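Local coordinates for protein eukaryotic translation initiation factor 2D (Homo sapiens, PDB 5W2F) that delivers tRNA to the P-site of the eukaryotic ribosome without GTP, this chain being its C-terminal part with the SWIB/MDM2 and SUI1 domains, at residues I115-V129 with L166-L178. Sequence-based numbering, arbitrary orientation. Where two conformers were deposited one is given.
With FMT (formic acid), chain D; FMT (formic acid), chain C.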
loop_
_atom_site.group_PDB
_atom_site.type_symbol
_atom_site.label_atom_id
_atom_site.label_comp_id
_atom_site.label_asym_id
_atom_site.label_seq_id
_atom_site.Cartn_x
_atom_site.Cartn_y
_atom_site.Cartn_z
ATOM N N ILE A 115 -1.228 11.233 -13.188
ATOM C CA ILE A 115 -1.693 12.474 -13.808
ATOM C C ILE A 115 -1.273 12.450 -15.260
ATOM O O ILE A 115 -0.078 12.372 -15.542
ATOM C CB ILE A 115 -1.091 13.720 -13.154
ATOM C CG1 ILE A 115 -1.327 13.747 -11.650
ATOM C CG2 ILE A 115 -1.614 14.981 -13.822
ATOM C CD1 ILE A 115 -0.313 14.574 -10.930
ATOM N N THR A 116 -2.242 12.477 -16.167
ATOM C CA THR A 116 -1.962 12.312 -17.559
ATOM C C THR A 116 -2.677 13.370 -18.406
ATOM O O THR A 116 -3.848 13.658 -18.168
ATOM C CB THR A 116 -2.411 10.897 -17.928
ATOM O OG1 THR A 116 -1.799 9.959 -17.008
ATOM C CG2 THR A 116 -2.074 10.586 -19.354
ATOM N N LEU A 117 -1.971 13.882 -19.402
ATOM C CA LEU A 117 -2.550 14.754 -20.414
ATOM C C LEU A 117 -3.065 13.878 -21.527
ATOM O O LEU A 117 -2.407 12.917 -21.917
ATOM C CB LEU A 117 -1.490 15.728 -20.931
ATOM C CG LEU A 117 -1.080 16.746 -19.887
ATOM C CD1 LEU A 117 0.213 17.447 -20.292
ATOM C CD2 LEU A 117 -2.192 17.764 -19.642
ATOM N N ALA A 118 -4.242 14.221 -22.035
ATOM C CA ALA A 118 -4.882 13.458 -23.092
ATOM C C ALA A 118 -5.634 14.383 -24.015
ATOM O O ALA A 118 -5.856 15.552 -23.699
ATOM C CB ALA A 118 -5.837 12.432 -22.505
ATOM N N GLN A 119 -5.960 13.842 -25.182
ATOM C CA GLN A 119 -6.773 14.553 -26.165
ATOM C C GLN A 119 -8.220 14.090 -26.136
ATOM O O GLN A 119 -8.477 12.909 -26.256
ATOM C CB GLN A 119 -6.206 14.314 -27.545
ATOM C CG GLN A 119 -4.843 14.936 -27.754
ATOM C CD GLN A 119 -4.873 16.447 -27.610
ATOM O OE1 GLN A 119 -5.834 17.106 -28.008
ATOM N NE2 GLN A 119 -3.836 16.994 -27.010
ATOM N N ARG A 120 -9.141 15.029 -25.942
ATOM C CA ARG A 120 -10.603 14.767 -26.011
ATOM C C ARG A 120 -11.205 15.101 -27.386
ATOM O O ARG A 120 -12.329 14.707 -27.700
ATOM C CB ARG A 120 -11.331 15.544 -24.907
ATOM C CG ARG A 120 -11.538 14.753 -23.624
ATOM C CD ARG A 120 -12.786 13.893 -23.710
ATOM N NE ARG A 120 -13.085 13.192 -22.460
ATOM C CZ ARG A 120 -14.139 12.395 -22.271
ATOM N NH1 ARG A 120 -15.023 12.182 -23.249
ATOM N NH2 ARG A 120 -14.314 11.805 -21.092
ATOM N N ALA A 121 -10.450 15.842 -28.186
ATOM C CA ALA A 121 -10.848 16.232 -29.519
ATOM C C ALA A 121 -9.525 16.440 -30.225
ATOM O O ALA A 121 -8.448 16.293 -29.596
ATOM C CB ALA A 121 -11.669 17.523 -29.483
ATOM N N SER A 122 -9.610 16.808 -31.498
ATOM C CA SER A 122 -8.435 17.070 -32.332
ATOM C C SER A 122 -7.459 18.075 -31.713
ATOM O O SER A 122 -6.247 17.962 -31.919
ATOM C CB SER A 122 -8.864 17.561 -33.725
ATOM O OG SER A 122 -9.539 18.809 -33.652
ATOM N N ASN A 123 -7.982 19.052 -30.970
ATOM C CA ASN A 123 -7.131 19.999 -30.263
ATOM C C ASN A 123 -7.720 20.454 -28.918
ATOM O O ASN A 123 -7.572 21.623 -28.545
ATOM C CB ASN A 123 -6.824 21.200 -31.175
ATOM C CG ASN A 123 -5.510 21.883 -30.824
ATOM O OD1 ASN A 123 -4.432 21.321 -31.028
ATOM N ND2 ASN A 123 -5.595 23.097 -30.294
ATOM N N LYS A 124 -8.369 19.539 -28.188
ATOM C CA LYS A 124 -8.792 19.820 -26.799
ATOM C C LYS A 124 -8.089 18.896 -25.812
ATOM O O LYS A 124 -8.412 17.712 -25.679
ATOM C CB LYS A 124 -10.307 19.690 -26.619
ATOM C CG LYS A 124 -11.128 20.651 -27.470
ATOM C CD LYS A 124 -10.770 22.115 -27.233
ATOM C CE LYS A 124 -11.707 23.046 -27.982
ATOM N NZ LYS A 124 -11.169 24.433 -27.996
ATOM N N LYS A 125 -7.153 19.475 -25.081
ATOM C CA LYS A 125 -6.358 18.748 -24.121
ATOM C C LYS A 125 -7.122 18.719 -22.817
ATOM O O LYS A 125 -7.837 19.662 -22.477
ATOM C CB LYS A 125 -5.033 19.484 -23.969
ATOM C CG LYS A 125 -3.925 18.769 -23.261
ATOM C CD LYS A 125 -2.585 19.485 -23.470
ATOM C CE LYS A 125 -1.764 18.929 -24.626
ATOM N NZ LYS A 125 -0.443 19.627 -24.726
ATOM N N VAL A 126 -6.998 17.602 -22.120
ATOM C CA VAL A 126 -7.533 17.429 -20.782
ATOM C C VAL A 126 -6.491 16.789 -19.881
ATOM O O VAL A 126 -5.547 16.161 -20.354
ATOM C CB VAL A 126 -8.810 16.568 -20.766
ATOM C CG1 VAL A 126 -9.915 17.278 -21.534
ATOM C CG2 VAL A 126 -8.551 15.147 -21.273
ATOM N N THR A 127 -6.680 16.984 -18.586
ATOM C CA THR A 127 -5.828 16.419 -17.541
ATOM C C THR A 127 -6.645 15.390 -16.781
ATOM O O THR A 127 -7.769 15.680 -16.352
ATOM C CB THR A 127 -5.330 17.526 -16.603
ATOM O OG1 THR A 127 -4.680 18.539 -17.371
ATOM C CG2 THR A 127 -4.360 17.001 -15.581
ATOM N N VAL A 128 -6.108 14.175 -16.661
ATOM C CA VAL A 128 -6.821 13.058 -16.045
ATOM C C VAL A 128 -6.032 12.557 -14.841
ATOM O O VAL A 128 -4.830 12.302 -14.951
ATOM C CB VAL A 128 -7.045 11.933 -17.066
ATOM C CG1 VAL A 128 -7.781 10.765 -16.430
ATOM C CG2 VAL A 128 -7.747 12.470 -18.332
ATOM N N VAL A 129 -6.718 12.426 -13.704
ATOM C CA VAL A 129 -6.079 12.106 -12.426
ATOM C C VAL A 129 -6.696 10.854 -11.834
ATOM O O VAL A 129 -7.891 10.849 -11.502
ATOM C CB VAL A 129 -6.179 13.274 -11.430
ATOM C CG1 VAL A 129 -5.311 12.990 -10.198
ATOM C CG2 VAL A 129 -5.792 14.593 -12.101
ATOM N N LEU A 166 -12.666 6.130 -9.218
ATOM C CA LEU A 166 -13.076 7.326 -9.926
ATOM C C LEU A 166 -11.850 8.133 -10.285
ATOM O O LEU A 166 -10.845 8.124 -9.564
ATOM C CB LEU A 166 -13.953 8.177 -9.031
ATOM C CG LEU A 166 -15.257 7.513 -8.574
ATOM C CD1 LEU A 166 -15.911 8.420 -7.554
ATOM C CD2 LEU A 166 -16.151 7.241 -9.754
ATOM N N GLN A 167 -11.958 8.843 -11.390
ATOM C CA GLN A 167 -10.915 9.769 -11.809
ATOM C C GLN A 167 -11.502 11.170 -11.969
ATOM O O GLN A 167 -12.714 11.349 -12.174
ATOM C CB GLN A 167 -10.274 9.321 -13.125
ATOM C CG GLN A 167 -11.229 9.260 -14.300
ATOM C CD GLN A 167 -10.542 8.718 -15.521
ATOM O OE1 GLN A 167 -9.554 7.998 -15.415
ATOM N NE2 GLN A 167 -11.083 9.002 -16.663
ATOM N N VAL A 168 -10.638 12.165 -11.837
ATOM C CA VAL A 168 -10.981 13.544 -12.089
ATOM C C VAL A 168 -10.439 13.934 -13.454
ATOM O O VAL A 168 -9.282 13.672 -13.759
ATOM C CB VAL A 168 -10.402 14.462 -11.011
ATOM C CG1 VAL A 168 -10.672 15.929 -11.307
ATOM C CG2 VAL A 168 -10.928 14.065 -9.641
ATOM N N GLN A 169 -11.278 14.581 -14.254
ATOM C CA GLN A 169 -10.850 15.199 -15.493
ATOM C C GLN A 169 -10.974 16.697 -15.371
ATOM O O GLN A 169 -12.010 17.199 -14.898
ATOM C CB GLN A 169 -11.685 14.670 -16.630
ATOM C CG GLN A 169 -11.397 13.220 -16.927
ATOM C CD GLN A 169 -12.051 12.754 -18.218
ATOM O OE1 GLN A 169 -13.141 13.224 -18.576
ATOM N NE2 GLN A 169 -11.397 11.823 -18.924
ATOM N N ILE A 170 -9.952 17.403 -15.830
ATOM C CA ILE A 170 -9.985 18.855 -15.857
ATOM C C ILE A 170 -9.705 19.312 -17.290
ATOM O O ILE A 170 -8.777 18.826 -17.913
ATOM C CB ILE A 170 -8.946 19.506 -14.915
ATOM C CG1 ILE A 170 -8.911 18.816 -13.541
ATOM C CG2 ILE A 170 -9.228 21.006 -14.797
ATOM C CD1 ILE A 170 -7.821 17.740 -13.438
ATOM N N GLN A 171 -10.525 20.231 -17.806
ATOM C CA GLN A 171 -10.259 20.770 -19.136
ATOM C C GLN A 171 -8.905 21.491 -19.141
ATOM O O GLN A 171 -8.542 22.182 -18.185
ATOM C CB GLN A 171 -11.377 21.728 -19.541
ATOM C CG GLN A 171 -12.692 21.044 -19.831
ATOM C CD GLN A 171 -12.631 20.050 -20.982
ATOM O OE1 GLN A 171 -13.144 18.929 -20.875
ATOM N NE2 GLN A 171 -12.016 20.454 -22.086
ATOM N N GLY A 172 -8.152 21.280 -20.215
ATOM C CA GLY A 172 -6.885 21.942 -20.409
ATOM C C GLY A 172 -5.715 21.213 -19.761
ATOM O O GLY A 172 -5.846 20.083 -19.301
ATOM N N ASN A 173 -4.572 21.893 -19.762
ATOM C CA ASN A 173 -3.309 21.360 -19.264
ATOM C C ASN A 173 -3.075 21.901 -17.875
ATOM O O ASN A 173 -2.665 23.055 -17.698
ATOM C CB ASN A 173 -2.194 21.735 -20.215
ATOM C CG ASN A 173 -0.855 21.140 -19.820
ATOM O OD1 ASN A 173 -0.654 20.755 -18.662
ATOM N ND2 ASN A 173 0.075 21.080 -20.777
ATOM N N GLN A 174 -3.355 21.058 -16.877
ATOM C CA GLN A 174 -3.422 21.512 -15.490
ATOM C C GLN A 174 -2.453 20.792 -14.580
ATOM O O GLN A 174 -2.598 20.854 -13.351
ATOM C CB GLN A 174 -4.852 21.359 -14.956
ATOM C CG GLN A 174 -5.917 21.948 -15.875
ATOM C CD GLN A 174 -5.795 23.449 -16.108
ATOM O OE1 GLN A 174 -5.043 24.162 -15.431
ATOM N NE2 GLN A 174 -6.575 23.941 -17.068
ATOM N N VAL A 175 -1.462 20.116 -15.170
ATOM C CA VAL A 175 -0.562 19.261 -14.389
ATOM C C VAL A 175 0.125 20.031 -13.253
ATOM O O VAL A 175 0.241 19.526 -12.127
ATOM C CB VAL A 175 0.469 18.581 -15.292
ATOM C CG1 VAL A 175 1.397 17.671 -14.489
ATOM C CG2 VAL A 175 -0.193 17.815 -16.430
ATOM N N HIS A 176 0.554 21.252 -13.544
ATOM C CA HIS A 176 1.210 22.087 -12.531
ATOM C C HIS A 176 0.333 22.376 -11.325
ATOM O O HIS A 176 0.819 22.439 -10.200
ATOM C CB HIS A 176 1.756 23.368 -13.154
ATOM C CG HIS A 176 0.729 24.199 -13.857
ATOM N ND1 HIS A 176 0.121 23.789 -15.027
ATOM C CD2 HIS A 176 0.209 25.420 -13.564
ATOM C CE1 HIS A 176 -0.736 24.721 -15.419
ATOM N NE2 HIS A 176 -0.681 25.733 -14.563
ATOM N N HIS A 177 -0.967 22.498 -11.540
ATOM C CA HIS A 177 -1.886 22.697 -10.427
ATOM C C HIS A 177 -2.026 21.442 -9.565
ATOM O O HIS A 177 -2.226 21.547 -8.349
ATOM C CB HIS A 177 -3.250 23.155 -10.932
ATOM C CG HIS A 177 -3.228 24.509 -11.565
ATOM N ND1 HIS A 177 -2.821 25.648 -10.898
ATOM C CD2 HIS A 177 -3.567 24.903 -12.814
ATOM C CE1 HIS A 177 -2.920 26.685 -11.713
ATOM N NE2 HIS A 177 -3.389 26.263 -12.876
ATOM N N LEU A 178 -1.947 20.267 -10.187
ATOM C CA LEU A 178 -1.908 19.029 -9.400
ATOM C C LEU A 178 -0.627 18.930 -8.583
ATOM O O LEU A 178 -0.643 18.384 -7.485
ATOM C CB LEU A 178 -2.048 17.774 -10.264
ATOM C CG LEU A 178 -3.456 17.339 -10.614
ATOM C CD1 LEU A 178 -4.223 16.953 -9.352
ATOM C CD2 LEU A 178 -4.202 18.393 -11.415
HETATM C C FMT D . -1.004 23.040 -24.262
HETATM O O1 FMT D . -0.781 22.532 -23.189
HETATM O O2 FMT D . -0.747 22.308 -25.330
HETATM C C FMT C . -0.464 26.261 -8.611
HETATM O O1 FMT C . 0.045 26.838 -7.656
HETATM O O2 FMT C . -1.762 25.990 -8.544
HETATM O O HOH W 1 -8.602 9.783 -8.879
#
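The hydroxyl of Thr127, on strand 124-129, bridges two backbone atoms, Gly172 O and Gln174 N, of the turn between strand 166-171 and helix 175-185. Thr127 OG1 donates to Gly172 O at 2.7 Å and accepts from Gln174 N at 2.9 Å. With OG1 anti to its own carbonyl carbon (chi1 -55°), the hydroxyl lies beside the backbone N, facing the turn. Gly172 takes a positive phi in this turn, and its N donates to Lys125 O. Gln174, the helix N-cap residue, folds back so that NE2 reaches Gln171 O at 2.9 Å, the acceptor close to its amide plane.

Farther along, antiparallel pairing joins Thr127 to Ile170 and Val129 to Val168, each through two backbone bonds. On the face bearing these four residues, Leu178 CG meets Val129 CG2 at 3.9 Å and Leu178 CB meets Ile115 CD1; Val175 CG2 packs on Leu117 CG at 3.7 Å. On the opposite face, Val128 CG1 abuts the Gln167 amide at OE1 (3.4 Å), and Arg120 NH2 donates to an in-plane lone pair of Gln169 OE1 at 3.1 Å, the guanidinium and amide planes 81° apart.

Both segments belong to the SUI1 domain; helix 175-185 packs on the face of Thr127 and Val129, and helix 139-150 adds a contact at Val168. As both donor and acceptor, the hydroxyl gives a partner to Gly172 O and to the N-H of Gln174, and probably helps hold the turn against the strand, whose register the backbone bonds set.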